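Long-range contacts in Sso-CP2 metallo-carboxypetidase (Sulfolobus solfataricus, PDB 4MMO), which probably hydrolyses peptides as a zinc-dependent carboxypeptidase of the M20 metallopeptidase family: residues 83-88 with 97-101; 155-160 with 389-393; 205-211 with 300-306. All blocks are in the same frame, centred on the assembly; numbering follows the deposited sequence.

Interaction 1 of 3, residues 83-88 with 97-101; sequences WKRAPF and IYARG
One backbone hydrogen bond joins the two segments: R100 N donates to P87 O at 2.8 Å with an N-H...O angle of 156°, and A99 CA adds a CA-H...O contact to P87 O at 3.2 Å. This sets the register, P87 facing A99 with CA atoms 5.0 Å apart. At R85 and Y98 the CA separation widens to 7.3 Å, and a water lies between A86 O (3.0 Å) and Y98 O (2.9 Å, a weak bond). The loop 83-88 is thus tied to the end of strand 96-98 in the M20 catalytic domain, the R100 side chain about 10 Å from the bound zinc. Cation-pi packing comes from R85, whose guanidinium lies flat on Y98 (planes at 16°), CZ 3.7 Å from the Y98 ring centroid and 3° off its normal; R85 NE also forms a salt bridge with E93. Separately, the W83 edge lies over one face of the R100 guanidinium (chi1 t, chi2 p), W83 CZ2 3.6 Å from R100 NH1, which salt-bridges E413.

Interaction 2 of 3, residues 155-160 with 389-393; sequences LKADSV and KLGIR
Segment 389-393 leaves helix 383-389 without becoming a strand, and meets 155-160, where loop runs into strand 159-161, with 278 Å² buried in total and no hydrogen bond between the two. L390 (chi1 -87°, chi2 t) comes first, its CA-CB bond directed toward 155-160 and its CD1 3.8 Å from L155 CB. G391 then turns the chain, with phi/psi of 68/29 as the first residue past the helix to abandon helical angles. I392 follows and contributes the largest share of the buried area, 103 Å²; its CA is 5.9 Å from that of S159. In its m,t rotamer, I392 CD1 lies 4.2 Å from A157 CB, and CG2 is 3.6 Å from both S159 CA and V160 CG1. The packing belongs to the sheet edge of the zinc-binding domain: V160 shares backbone hydrogen bonds with D394 and V396, joining strand 159-161 to the outermost strand 395-396, the S159 backbone bonds to L67 of strand 65-71 on the other side, and helix 144-149 covers L155 and L390 through I148.

Interaction 3 of 3, residues 205-211 with 300-306; sequences RNPCIDL and VPHRAFA
Helix 207-211 lies over strand 303-306 with axes 7.6 Å apart at closest approach and N-to-C directions 29° apart, so the two run roughly parallel. C208 and A304 are the nearest residues at mid-contact (CA-CA 5.6 Å), N206 and V300 at the start (6.1 Å). Small strand residues form the hollow: A304 and A306 both point toward the helix, and L211 (chi1 t, chi2 p) extends into it, CD2 lying 3.9 Å from A304 CB and 4.0 Å from A306 CB. One turn earlier P207 is the second bump, its CB 3.9 Å from A304 CB and its CD only 2.9 Å from P301 O, as the ring wedges against the bend ahead of the strand. There V300 CG1 packs 3.9 Å from N206 ND2 and 4.4 Å from P207 CD. This helix-on-sheet layer lies in the M20 dimerisation domain, where strand 299-312 pairs with strands 178-190 and 283-290. C208 SG touches P301 CG at 3.5 Å and is disulfide-bonded to C289 of strand 283-290. The helix start is N-capped by N206, whose OD1 accepts from I209 N at 3.1 Å and weakly from C208 N at 2.8 Å; N206 ND2 reaches N283 of the second subunit, placing this end at the dimer interface. R205 NE meets D210 OD2 in a 2.8 Å salt bridge.

Overall arrangement
From the N terminus, interaction 1 closes first, a short loop with eight residues between its segments, tying the loop after strand 65-71 to strand 96-98 of the hairpin with 91-93. Interaction 2 opens next and closes after 228 intervening residues, joining the start of strand 159-161 to the turn between helix 383-389 and strand 395-396. Within that long excursion lies interaction 3, which packs helix 207-218 on strand 299-312 of the dimerisation-domain sheet. Interactions 1 and 2 belong to the zinc-binding part, on opposite sides of the chain's centre with their own centres 35 Å apart; interaction 3 has its centre 40 and 47 Å from theirs, respectively. No two contacts touch or cross.

Interaction 1 of 3, residues 83-88 with 97-101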
loop_
_atom_site.group_PDB
_atom_site.type_symbol
_atom_site.label_atom_id
_atom_site.label_comp_id
_atom_site.label_asym_id
_atom_site.label_seq_id
_atom_site.Cartn_x
_atom_site.Cartn_y
_atom_site.Cartn_z
ATOM N N TRP A 83 -5.923 -17.479 -15.799
ATOM C CA TRP A 83 -6.883 -17.876 -16.829
ATOM C C TRP A 83 -6.554 -19.255 -17.398
ATOM O O TRP A 83 -5.427 -19.507 -17.824
ATOM C CB TRP A 83 -6.894 -16.853 -17.967
ATOM C CG TRP A 83 -7.599 -15.572 -17.640
ATOM C CD1 TRP A 83 -7.104 -14.522 -16.921
ATOM C CD2 TRP A 83 -8.927 -15.197 -18.029
ATOM N NE1 TRP A 83 -8.042 -13.521 -16.838
ATOM C CE2 TRP A 83 -9.169 -13.913 -17.511
ATOM C CE3 TRP A 83 -9.932 -15.831 -18.769
ATOM C CZ2 TRP A 83 -10.380 -13.245 -17.704
ATOM C CZ3 TRP A 83 -11.134 -15.164 -18.956
ATOM C CH2 TRP A 83 -11.345 -13.886 -18.428
ATOM N N LYS A 84 -7.545 -20.145 -17.414
ATOM C CA LYS A 84 -7.353 -21.488 -17.955
ATOM C C LYS A 84 -7.336 -21.468 -19.474
ATOM O O LYS A 84 -6.619 -22.241 -20.110
ATOM C CB LYS A 84 -8.458 -22.424 -17.470
ATOM C CG LYS A 84 -8.425 -22.675 -15.980
ATOM C CD LYS A 84 -9.468 -23.693 -15.566
ATOM C CE LYS A 84 -9.353 -24.027 -14.089
ATOM N NZ LYS A 84 -9.485 -22.817 -13.232
ATOM N N ARG A 85 -8.141 -20.580 -20.044
ATOM C CA ARG A 85 -8.183 -20.368 -21.483
ATOM C C ARG A 85 -7.880 -18.895 -21.709
ATOM O O ARG A 85 -8.137 -18.079 -20.830
ATOM C CB ARG A 85 -9.564 -20.728 -22.034
ATOM C CG ARG A 85 -10.093 -22.080 -21.568
ATOM C CD ARG A 85 -11.606 -22.150 -21.675
ATOM N NE ARG A 85 -12.134 -23.402 -21.137
ATOM C CZ ARG A 85 -12.426 -23.611 -19.856
ATOM N NH1 ARG A 85 -12.254 -22.652 -18.955
ATOM N NH2 ARG A 85 -12.895 -24.789 -19.474
ATOM N N ALA A 86 -7.323 -18.553 -22.867
ATOM C CA ALA A 86 -6.968 -17.164 -23.146
ATOM C C ALA A 86 -8.198 -16.271 -22.965
ATOM O O ALA A 86 -9.270 -16.605 -23.464
ATOM C CB ALA A 86 -6.421 -17.028 -24.554
ATOM N N PRO A 87 -8.044 -15.139 -22.251
ATOM C CA PRO A 87 -9.174 -14.257 -21.932
ATOM C C PRO A 87 -10.063 -13.888 -23.111
ATOM O O PRO A 87 -11.245 -13.626 -22.892
ATOM C CB PRO A 87 -8.488 -13.002 -21.393
ATOM C CG PRO A 87 -7.244 -13.495 -20.793
ATOM C CD PRO A 87 -6.794 -14.643 -21.647
ATOM N N PHE A 88 -9.518 -13.865 -24.324
ATOM C CA PHE A 88 -10.297 -13.463 -25.493
ATOM C C PHE A 88 -10.398 -14.559 -26.554
ATOM O O PHE A 88 -10.653 -14.287 -27.724
ATOM C CB PHE A 88 -9.732 -12.167 -26.068
ATOM C CG PHE A 88 -9.835 -11.010 -25.119
ATOM C CD1 PHE A 88 -11.049 -10.363 -24.928
ATOM C CD2 PHE A 88 -8.733 -10.585 -24.395
ATOM C CE1 PHE A 88 -11.159 -9.304 -24.045
ATOM C CE2 PHE A 88 -8.835 -9.526 -23.509
ATOM C CZ PHE A 88 -10.051 -8.885 -23.333
ATOM N N ILE A 97 -19.424 -20.285 -23.015
ATOM C CA ILE A 97 -18.428 -19.499 -23.730
ATOM C C ILE A 97 -17.517 -18.842 -22.708
ATOM O O ILE A 97 -17.994 -18.172 -21.801
ATOM C CB ILE A 97 -19.077 -18.398 -24.580
ATOM C CG1 ILE A 97 -20.114 -18.994 -25.529
ATOM C CG2 ILE A 97 -18.009 -17.644 -25.373
ATOM C CD1 ILE A 97 -20.975 -17.952 -26.205
ATOM N N TYR A 98 -16.208 -19.025 -22.867
ATOM C CA TYR A 98 -15.237 -18.494 -21.915
ATOM C C TYR A 98 -14.476 -17.310 -22.491
ATOM O O TYR A 98 -13.607 -17.471 -23.347
ATOM C CB TYR A 98 -14.260 -19.591 -21.483
ATOM C CG TYR A 98 -14.881 -20.606 -20.556
ATOM C CD1 TYR A 98 -15.568 -21.704 -21.056
ATOM C CD2 TYR A 98 -14.792 -20.459 -19.181
ATOM C CE1 TYR A 98 -16.144 -22.632 -20.208
ATOM C CE2 TYR A 98 -15.365 -21.378 -18.326
ATOM C CZ TYR A 98 -16.041 -22.463 -18.843
ATOM O OH TYR A 98 -16.612 -23.381 -17.992
ATOM N N ALA A 99 -14.809 -16.117 -22.012
ATOM C CA ALA A 99 -14.123 -14.908 -22.436
ATOM C C ALA A 99 -14.396 -13.762 -21.472
ATOM O O ALA A 99 -15.468 -13.689 -20.868
ATOM C CB ALA A 99 -14.558 -14.521 -23.839
ATOM N N ARG A 100 -13.415 -12.877 -21.313
ATOM C CA ARG A 100 -13.655 -11.605 -20.647
ATOM C C ARG A 100 -14.706 -10.853 -21.456
ATOM O O ARG A 100 -14.583 -10.726 -22.677
ATOM C CB ARG A 100 -12.360 -10.790 -20.548
ATOM C CG ARG A 100 -12.542 -9.301 -20.236
ATOM C CD ARG A 100 -13.190 -9.043 -18.871
ATOM N NE ARG A 100 -12.241 -9.138 -17.763
ATOM C CZ ARG A 100 -12.215 -10.101 -16.843
ATOM N NH1 ARG A 100 -13.096 -11.096 -16.851
ATOM N NH2 ARG A 100 -11.293 -10.062 -15.892
ATOM N N GLY A 101 -15.740 -10.369 -20.774
ATOM C CA GLY A 101 -16.810 -9.631 -21.422
ATOM C C GLY A 101 -18.036 -10.454 -21.782
ATOM O O GLY A 101 -18.987 -9.937 -22.361
HETATM O O HOH W 1 -11.302 -17.766 -21.618
#

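Interaction 2 of 3, residues 155-160 with 389-393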
loop_
_atom_site.group_PDB
_atom_site.type_symbol
_atom_site.label_atom_id
_atom_site.label_comp_id
_atom_site.label_asym_id
_atom_site.label_seq_id
_atom_site.Cartn_x
_atom_site.Cartn_y
_atom_site.Cartn_z
ATOM N N LEU A 155 -31.312 12.275 -27.994
ATOM C CA LEU A 155 -31.432 11.078 -27.170
ATOM C C LEU A 155 -32.779 10.955 -26.468
ATOM O O LEU A 155 -32.971 10.054 -25.651
ATOM C CB LEU A 155 -30.319 11.061 -26.123
ATOM C CG LEU A 155 -28.905 10.930 -26.685
ATOM C CD1 LEU A 155 -27.885 11.127 -25.574
ATOM C CD2 LEU A 155 -28.721 9.579 -27.357
ATOM N N LYS A 156 -33.707 11.854 -26.782
ATOM C CA LYS A 156 -35.018 11.847 -26.143
ATOM C C LYS A 156 -35.699 10.494 -26.302
ATOM O O LYS A 156 -35.751 9.936 -27.398
ATOM C CB LYS A 156 -35.916 12.940 -26.719
ATOM C CG LYS A 156 -37.283 13.010 -26.051
ATOM C CD LYS A 156 -38.180 14.054 -26.691
ATOM C CE LYS A 156 -39.496 14.180 -25.938
ATOM N NZ LYS A 156 -40.339 15.283 -26.472
ATOM N N ALA A 157 -36.212 9.972 -25.194
ATOM C CA ALA A 157 -36.925 8.703 -25.192
ATOM C C ALA A 157 -37.873 8.677 -24.001
ATOM O O ALA A 157 -37.679 9.421 -23.042
ATOM C CB ALA A 157 -35.946 7.551 -25.117
ATOM N N ASP A 158 -38.893 7.824 -24.064
ATOM C CA ASP A 158 -39.876 7.725 -22.987
ATOM C C ASP A 158 -39.371 6.844 -21.857
ATOM O O ASP A 158 -39.809 6.974 -20.717
ATOM C CB ASP A 158 -41.196 7.168 -23.520
ATOM C CG ASP A 158 -41.698 7.938 -24.718
ATOM O OD1 ASP A 158 -42.062 9.121 -24.552
ATOM O OD2 ASP A 158 -41.718 7.365 -25.827
ATOM N N SER A 159 -38.452 5.940 -22.174
ATOM C CA SER A 159 -37.879 5.069 -21.159
ATOM C C SER A 159 -36.486 4.621 -21.562
ATOM O O SER A 159 -36.090 4.750 -22.719
ATOM C CB SER A 159 -38.771 3.849 -20.930
ATOM O OG SER A 159 -38.850 3.052 -22.097
ATOM N N VAL A 160 -35.752 4.092 -20.590
ATOM C CA VAL A 160 -34.397 3.639 -20.819
ATOM C C VAL A 160 -34.130 2.338 -20.080
ATOM O O VAL A 160 -34.578 2.156 -18.948
ATOM C CB VAL A 160 -33.369 4.709 -20.372
ATOM C CG1 VAL A 160 -33.604 5.112 -18.919
ATOM C CG2 VAL A 160 -31.944 4.214 -20.570
ATOM N N LYS A 389 -30.002 13.929 -16.136
ATOM C CA LYS A 389 -29.585 14.847 -17.189
ATOM C C LYS A 389 -30.500 14.750 -18.408
ATOM O O LYS A 389 -30.864 15.768 -18.991
ATOM C CB LYS A 389 -28.125 14.612 -17.574
ATOM C CG LYS A 389 -27.185 14.508 -16.383
ATOM C CD LYS A 389 -27.241 15.754 -15.506
ATOM C CE LYS A 389 -26.241 15.670 -14.362
ATOM N NZ LYS A 389 -26.113 16.957 -13.621
ATOM N N LEU A 390 -30.877 13.530 -18.785
ATOM C CA LEU A 390 -31.804 13.328 -19.899
ATOM C C LEU A 390 -33.258 13.348 -19.434
ATOM O O LEU A 390 -34.177 13.372 -20.253
ATOM C CB LEU A 390 -31.516 12.010 -20.623
ATOM C CG LEU A 390 -30.473 12.020 -21.741
ATOM C CD1 LEU A 390 -30.348 10.625 -22.329
ATOM C CD2 LEU A 390 -30.818 13.019 -22.837
ATOM N N GLY A 391 -33.463 13.323 -18.123
ATOM C CA GLY A 391 -34.798 13.428 -17.567
ATOM C C GLY A 391 -35.684 12.230 -17.856
ATOM O O GLY A 391 -36.902 12.374 -17.937
ATOM N N ILE A 392 -35.082 11.053 -18.010
ATOM C CA ILE A 392 -35.850 9.830 -18.244
ATOM C C ILE A 392 -36.085 9.086 -16.934
ATOM O O ILE A 392 -35.251 8.298 -16.489
ATOM C CB ILE A 392 -35.159 8.895 -19.252
ATOM C CG1 ILE A 392 -34.857 9.649 -20.551
ATOM C CG2 ILE A 392 -36.045 7.684 -19.532
ATOM C CD1 ILE A 392 -34.117 8.829 -21.590
ATOM N N ARG A 393 -37.245 9.336 -16.339
ATOM C CA ARG A 393 -37.598 8.797 -15.032
ATOM C C ARG A 393 -37.824 7.289 -15.095
ATOM O O ARG A 393 -37.514 6.562 -14.150
ATOM C CB ARG A 393 -38.866 9.495 -14.525
ATOM C CG ARG A 393 -39.084 9.414 -13.022
ATOM C CD ARG A 393 -40.331 10.187 -12.598
#

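Interaction 3 of 3, residues 205-211 with 300-306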
loop_
_atom_site.group_PDB
_atom_site.type_symbol
_atom_site.label_atom_id
_atom_site.label_comp_id
_atom_site.label_asym_id
_atom_site.label_seq_id
_atom_site.Cartn_x
_atom_site.Cartn_y
_atom_site.Cartn_z
ATOM N N ARG A 205 8.118 15.348 10.439
ATOM C CA ARG A 205 6.842 14.657 10.409
ATOM C C ARG A 205 6.949 13.469 9.464
ATOM O O ARG A 205 7.669 13.519 8.467
ATOM C CB ARG A 205 5.730 15.592 9.939
ATOM C CG ARG A 205 5.481 16.781 10.852
ATOM C CD ARG A 205 4.094 17.357 10.628
ATOM N NE ARG A 205 3.050 16.421 11.043
ATOM C CZ ARG A 205 2.548 16.349 12.273
ATOM N NH1 ARG A 205 2.980 17.161 13.228
ATOM N NH2 ARG A 205 1.606 15.460 12.550
ATOM N N ASN A 206 6.240 12.398 9.792
ATOM C CA ASN A 206 6.193 11.212 8.949
ATOM C C ASN A 206 4.852 11.209 8.201
ATOM O O ASN A 206 3.798 11.312 8.825
ATOM C CB ASN A 206 6.382 9.959 9.822
ATOM C CG ASN A 206 6.246 8.660 9.044
ATOM O OD1 ASN A 206 5.227 8.397 8.406
ATOM N ND2 ASN A 206 7.279 7.829 9.111
ATOM N N PRO A 207 4.886 11.118 6.862
ATOM C CA PRO A 207 3.638 11.208 6.094
ATOM C C PRO A 207 2.743 9.972 6.225
ATOM O O PRO A 207 1.524 10.114 6.126
ATOM C CB PRO A 207 4.128 11.369 4.654
ATOM C CG PRO A 207 5.438 10.671 4.632
ATOM C CD PRO A 207 6.053 10.928 5.982
ATOM N N CYS A 208 3.326 8.792 6.437
ATOM C CA CYS A 208 2.528 7.579 6.656
ATOM C C CYS A 208 1.591 7.748 7.839
ATOM O O CYS A 208 0.385 7.529 7.728
ATOM C CB CYS A 208 3.417 6.369 6.928
ATOM S SG CYS A 208 4.755 6.153 5.774
ATOM N N ILE A 209 2.158 8.126 8.980
ATOM C CA ILE A 209 1.381 8.250 10.202
ATOM C C ILE A 209 0.351 9.366 10.061
ATOM O O ILE A 209 -0.798 9.207 10.472
ATOM C CB ILE A 209 2.291 8.479 11.450
ATOM C CG1 ILE A 209 1.460 8.553 12.735
ATOM C CG2 ILE A 209 3.109 9.737 11.312
ATOM C CD1 ILE A 209 0.784 7.258 13.084
ATOM N N ASP A 210 0.760 10.485 9.465
ATOM C CA ASP A 210 -0.138 11.624 9.304
ATOM C C ASP A 210 -1.339 11.236 8.456
ATOM O O ASP A 210 -2.477 11.527 8.818
ATOM C CB ASP A 210 0.585 12.818 8.676
ATOM C CG ASP A 210 1.501 13.532 9.659
ATOM O OD1 ASP A 210 1.473 13.192 10.862
ATOM O OD2 ASP A 210 2.244 14.442 9.225
ATOM N N LEU A 211 -1.088 10.567 7.338
ATOM C CA LEU A 211 -2.168 10.159 6.451
ATOM C C LEU A 211 -3.028 9.070 7.096
ATOM O O LEU A 211 -4.254 9.079 6.957
ATOM C CB LEU A 211 -1.617 9.681 5.108
ATOM C CG LEU A 211 -2.660 9.419 4.015
ATOM C CD1 LEU A 211 -3.536 10.646 3.764
ATOM C CD2 LEU A 211 -1.982 8.981 2.726
ATOM N N VAL A 300 12.288 7.238 6.992
ATOM C CA VAL A 300 11.107 8.090 7.016
ATOM C C VAL A 300 10.734 8.347 5.560
ATOM O O VAL A 300 11.477 9.025 4.850
ATOM C CB VAL A 300 11.360 9.448 7.700
ATOM C CG1 VAL A 300 10.056 10.241 7.794
ATOM C CG2 VAL A 300 11.963 9.253 9.075
ATOM N N PRO A 301 9.592 7.801 5.098
ATOM C CA PRO A 301 9.256 8.064 3.695
ATOM C C PRO A 301 8.855 9.517 3.506
ATOM O O PRO A 301 8.427 10.151 4.470
ATOM C CB PRO A 301 8.061 7.134 3.435
ATOM C CG PRO A 301 8.051 6.166 4.593
ATOM C CD PRO A 301 8.572 6.955 5.743
ATOM N N HIS A 302 9.000 10.045 2.295
ATOM C CA HIS A 302 8.667 11.445 2.046
ATOM C C HIS A 302 7.272 11.573 1.446
ATOM O O HIS A 302 6.699 12.662 1.418
ATOM C CB HIS A 302 9.716 12.100 1.137
ATOM C CG HIS A 302 9.702 11.600 -0.272
ATOM N ND1 HIS A 302 8.894 12.143 -1.247
ATOM C CD2 HIS A 302 10.404 10.610 -0.874
ATOM C CE1 HIS A 302 9.095 11.509 -2.388
ATOM N NE2 HIS A 302 10.006 10.572 -2.189
ATOM N N ARG A 303 6.724 10.448 0.996
ATOM C CA ARG A 303 5.455 10.441 0.282
ATOM C C ARG A 303 4.521 9.346 0.799
ATOM O O ARG A 303 4.961 8.243 1.126
ATOM C CB ARG A 303 5.724 10.240 -1.211
ATOM C CG ARG A 303 4.584 10.633 -2.130
ATOM C CD ARG A 303 5.050 10.630 -3.580
ATOM N NE ARG A 303 3.941 10.752 -4.523
ATOM C CZ ARG A 303 3.487 11.897 -5.028
ATOM N NH1 ARG A 303 4.035 13.059 -4.690
ATOM N NH2 ARG A 303 2.470 11.880 -5.879
ATOM N N ALA A 304 3.233 9.666 0.865
ATOM C CA ALA A 304 2.196 8.704 1.218
ATOM C C ALA A 304 0.923 9.058 0.464
ATOM O O ALA A 304 0.570 10.231 0.363
ATOM C CB ALA A 304 1.929 8.727 2.714
ATOM N N PHE A 305 0.238 8.053 -0.070
ATOM C CA PHE A 305 -1.055 8.292 -0.702
ATOM C C PHE A 305 -2.071 7.195 -0.409
ATOM O O PHE A 305 -1.714 6.051 -0.116
ATOM C CB PHE A 305 -0.905 8.501 -2.214
ATOM C CG PHE A 305 -0.328 7.325 -2.942
ATOM C CD1 PHE A 305 1.043 7.155 -3.035
ATOM C CD2 PHE A 305 -1.156 6.397 -3.551
ATOM C CE1 PHE A 305 1.578 6.074 -3.713
ATOM C CE2 PHE A 305 -0.628 5.315 -4.230
ATOM C CZ PHE A 305 0.741 5.154 -4.312
ATOM N N ALA A 306 -3.342 7.576 -0.479
ATOM C CA ALA A 306 -4.447 6.665 -0.238
ATOM C C ALA A 306 -5.543 6.911 -1.270
ATOM O O ALA A 306 -5.688 8.025 -1.772
ATOM C CB ALA A 306 -4.990 6.867 1.166
#